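Local coordinates for amino acid ABC transporter, binding protein (Thermus thermophilus, PDB 3VV5), which binds the lysine analogue L-thialysine as the solute-binding component of an amino acid ABC transporter, at residues H103-E108 with V113-P118. Sequence-based numbering, arbitrary orientation.
Sequences HGITEE and VDFTNP. With SLZ (L-thialysine), chain C.
Ile105 lies over one face of the Phe115 ring: its CG1 sits 3.9 Å from the ring centroid and 19° off the ring normal, the geometry of a CH-pi contact. CG1 stands off the ring centre on the CD1 side, 3.7 Å from Phe115 CD1, and the two side chains run antiparallel as they pass. Ile105 CG1 stands beside its own backbone N (chi1 -65°) while CG2 is anti to that N, and this split lets both branches reach the ring, CG2 coming within 3.9 Å of Phe115 CD1. The far end of the ring meets the ligand-binding strand: CE2 of Phe115 is 4.0 Å from CB of His103, and its CZ is 3.9 Å from O of Gly104. On the opposite face lies Val113 CG2, so aliphatic groups sandwich the aromatic ring.

No hydrogen bond joins the two segments directly. Each is tied instead to strand 206-222, through backbone bonds of His103 with Ala218 and of Thr116 with Met219, while helix 107-112 connects them. Thr106 is the N-cap of that helix, its OG1 accepting from N of Arg109.

Replacing Phe115 with an alanine would probably open a gap between Ile105 and Val113 and remove the ring from beside Gly104 O. Gly104 N donates a nearly straight bond to OXT of L-thialysine (2.8 Å, 170°), and Arg109 NH1 binds both the ligand and Gly104 O. The apolar packing therefore lies directly behind a polar carboxylate site, where an arginine and a backbone N-H grip the ligand as in other family 3 solute-binding proteins, and is consistent with helping to place it.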
loop_
_atom_site.group_PDB
_atom_site.type_symbol
_atom_site.label_atom_id
_atom_site.label_comp_id
_atom_site.label_asym_id
_atom_site.label_seq_id
_atom_site.Cartn_x
_atom_site.Cartn_y
_atom_site.Cartn_z
ATOM N N HIS A 103 0.963 3.621 0.892
ATOM C CA HIS A 103 0.298 4.686 1.657
ATOM C C HIS A 103 -0.480 5.601 0.742
ATOM O O HIS A 103 0.094 6.246 -0.138
ATOM C CB HIS A 103 1.282 5.544 2.458
ATOM C CG HIS A 103 1.927 4.825 3.600
ATOM N ND1 HIS A 103 1.425 4.866 4.889
ATOM C CD2 HIS A 103 3.033 4.051 3.649
ATOM C CE1 HIS A 103 2.206 4.150 5.683
ATOM N NE2 HIS A 103 3.196 3.658 4.957
ATOM N N GLY A 104 -1.780 5.673 0.966
ATOM C CA GLY A 104 -2.594 6.702 0.342
ATOM C C GLY A 104 -2.237 8.047 0.945
ATOM O O GLY A 104 -1.923 8.137 2.116
ATOM N N ILE A 105 -2.235 9.089 0.126
ATOM C CA ILE A 105 -1.993 10.443 0.622
ATOM C C ILE A 105 -3.266 10.906 1.303
ATOM O O ILE A 105 -4.342 10.834 0.712
ATOM C CB ILE A 105 -1.638 11.408 -0.517
ATOM C CG1 ILE A 105 -0.299 11.003 -1.155
ATOM C CG2 ILE A 105 -1.567 12.864 -0.015
ATOM C CD1 ILE A 105 -0.007 11.704 -2.492
ATOM N N THR A 106 -3.133 11.340 2.558
ATOM C CA THR A 106 -4.240 11.975 3.313
ATOM C C THR A 106 -3.731 13.276 3.946
ATOM O O THR A 106 -2.519 13.475 4.062
ATOM C CB THR A 106 -4.762 11.066 4.436
ATOM O OG1 THR A 106 -3.760 10.946 5.449
ATOM C CG2 THR A 106 -5.114 9.670 3.901
ATOM N N GLU A 107 -4.644 14.154 4.363
ATOM C CA GLU A 107 -4.240 15.414 4.998
ATOM C C GLU A 107 -3.309 15.173 6.179
ATOM O O GLU A 107 -2.254 15.782 6.257
ATOM C CB GLU A 107 -5.451 16.233 5.478
ATOM C CG GLU A 107 -5.033 17.437 6.340
ATOM C CD GLU A 107 -6.208 18.287 6.813
ATOM O OE1 GLU A 107 -6.208 19.510 6.540
ATOM O OE2 GLU A 107 -7.129 17.735 7.462
ATOM N N GLU A 108 -3.733 14.289 7.084
ATOM C CA GLU A 108 -3.038 13.984 8.336
ATOM C C GLU A 108 -1.671 13.377 8.121
ATOM O O GLU A 108 -0.695 13.753 8.797
ATOM C CB GLU A 108 -3.893 13.047 9.214
ATOM C CG GLU A 108 -4.990 13.782 9.988
ATOM C CD GLU A 108 -6.381 13.146 9.860
ATOM O OE1 GLU A 108 -6.523 11.914 10.076
ATOM O OE2 GLU A 108 -7.340 13.895 9.539
ATOM N N VAL A 113 4.613 13.277 7.276
ATOM C CA VAL A 113 5.744 12.910 6.412
ATOM C C VAL A 113 5.683 13.738 5.127
ATOM O O VAL A 113 4.665 14.393 4.855
ATOM C CB VAL A 113 5.764 11.359 6.098
ATOM C CG1 VAL A 113 5.978 10.518 7.382
ATOM C CG2 VAL A 113 4.503 10.933 5.366
ATOM N N ASP A 114 6.759 13.726 4.337
ATOM C CA ASP A 114 6.707 14.327 3.002
ATOM C C ASP A 114 6.479 13.231 1.951
ATOM O O ASP A 114 7.277 12.299 1.849
ATOM C CB ASP A 114 7.992 15.094 2.682
ATOM C CG ASP A 114 8.028 16.478 3.315
ATOM O OD1 ASP A 114 6.981 17.171 3.333
ATOM O OD2 ASP A 114 9.107 16.864 3.795
ATOM N N PHE A 115 5.390 13.344 1.193
ATOM C CA PHE A 115 5.064 12.362 0.140
ATOM C C PHE A 115 5.679 12.784 -1.184
ATOM O O PHE A 115 5.702 13.984 -1.499
ATOM C CB PHE A 115 3.554 12.261 -0.082
ATOM C CG PHE A 115 2.826 11.446 0.958
ATOM C CD1 PHE A 115 1.837 12.041 1.738
ATOM C CD2 PHE A 115 3.108 10.074 1.133
ATOM C CE1 PHE A 115 1.142 11.306 2.700
ATOM C CE2 PHE A 115 2.419 9.345 2.067
ATOM C CZ PHE A 115 1.440 9.964 2.860
ATOM N N THR A 116 6.153 11.800 -1.960
ATOM C CA THR A 116 6.550 12.021 -3.340
ATOM C C THR A 116 5.272 12.228 -4.188
ATOM O O THR A 116 4.131 12.039 -3.698
ATOM C CB THR A 116 7.312 10.788 -3.892
ATOM O OG1 THR A 116 6.434 9.643 -3.854
ATOM C CG2 THR A 116 8.529 10.497 -3.033
ATOM N N ASN A 117 5.450 12.614 -5.445
ATOM C CA ASN A 117 4.393 12.387 -6.440
ATOM C C ASN A 117 3.920 10.907 -6.364
ATOM O O ASN A 117 4.738 10.007 -6.096
ATOM C CB ASN A 117 4.941 12.678 -7.841
ATOM C CG ASN A 117 5.193 14.157 -8.078
ATOM O OD1 ASN A 117 4.460 15.016 -7.568
ATOM N ND2 ASN A 117 6.248 14.464 -8.843
ATOM N N PRO A 118 2.615 10.638 -6.613
ATOM C CA PRO A 118 2.127 9.265 -6.404
ATOM C C PRO A 118 2.719 8.248 -7.392
ATOM O O PRO A 118 2.928 8.575 -8.553
ATOM C CB PRO A 118 0.613 9.397 -6.616
ATOM C CG PRO A 118 0.456 10.611 -7.506
ATOM C CD PRO A 118 1.543 11.549 -7.058
HETATM N N SLZ C . -3.844 1.972 1.023
HETATM C CA SLZ C . -3.671 1.604 2.446
HETATM C CB SLZ C . -2.296 0.916 2.671
HETATM S SG SLZ C . -2.216 -0.886 2.967
HETATM C CD SLZ C . -0.394 -0.983 3.089
HETATM C CE SLZ C . 0.220 -2.324 3.503
HETATM N NZ SLZ C . 1.574 -2.409 2.932
HETATM C C SLZ C . -3.622 2.932 3.196
HETATM O O SLZ C . -3.950 2.938 4.393
HETATM O OXT SLZ C . -3.249 3.934 2.545
#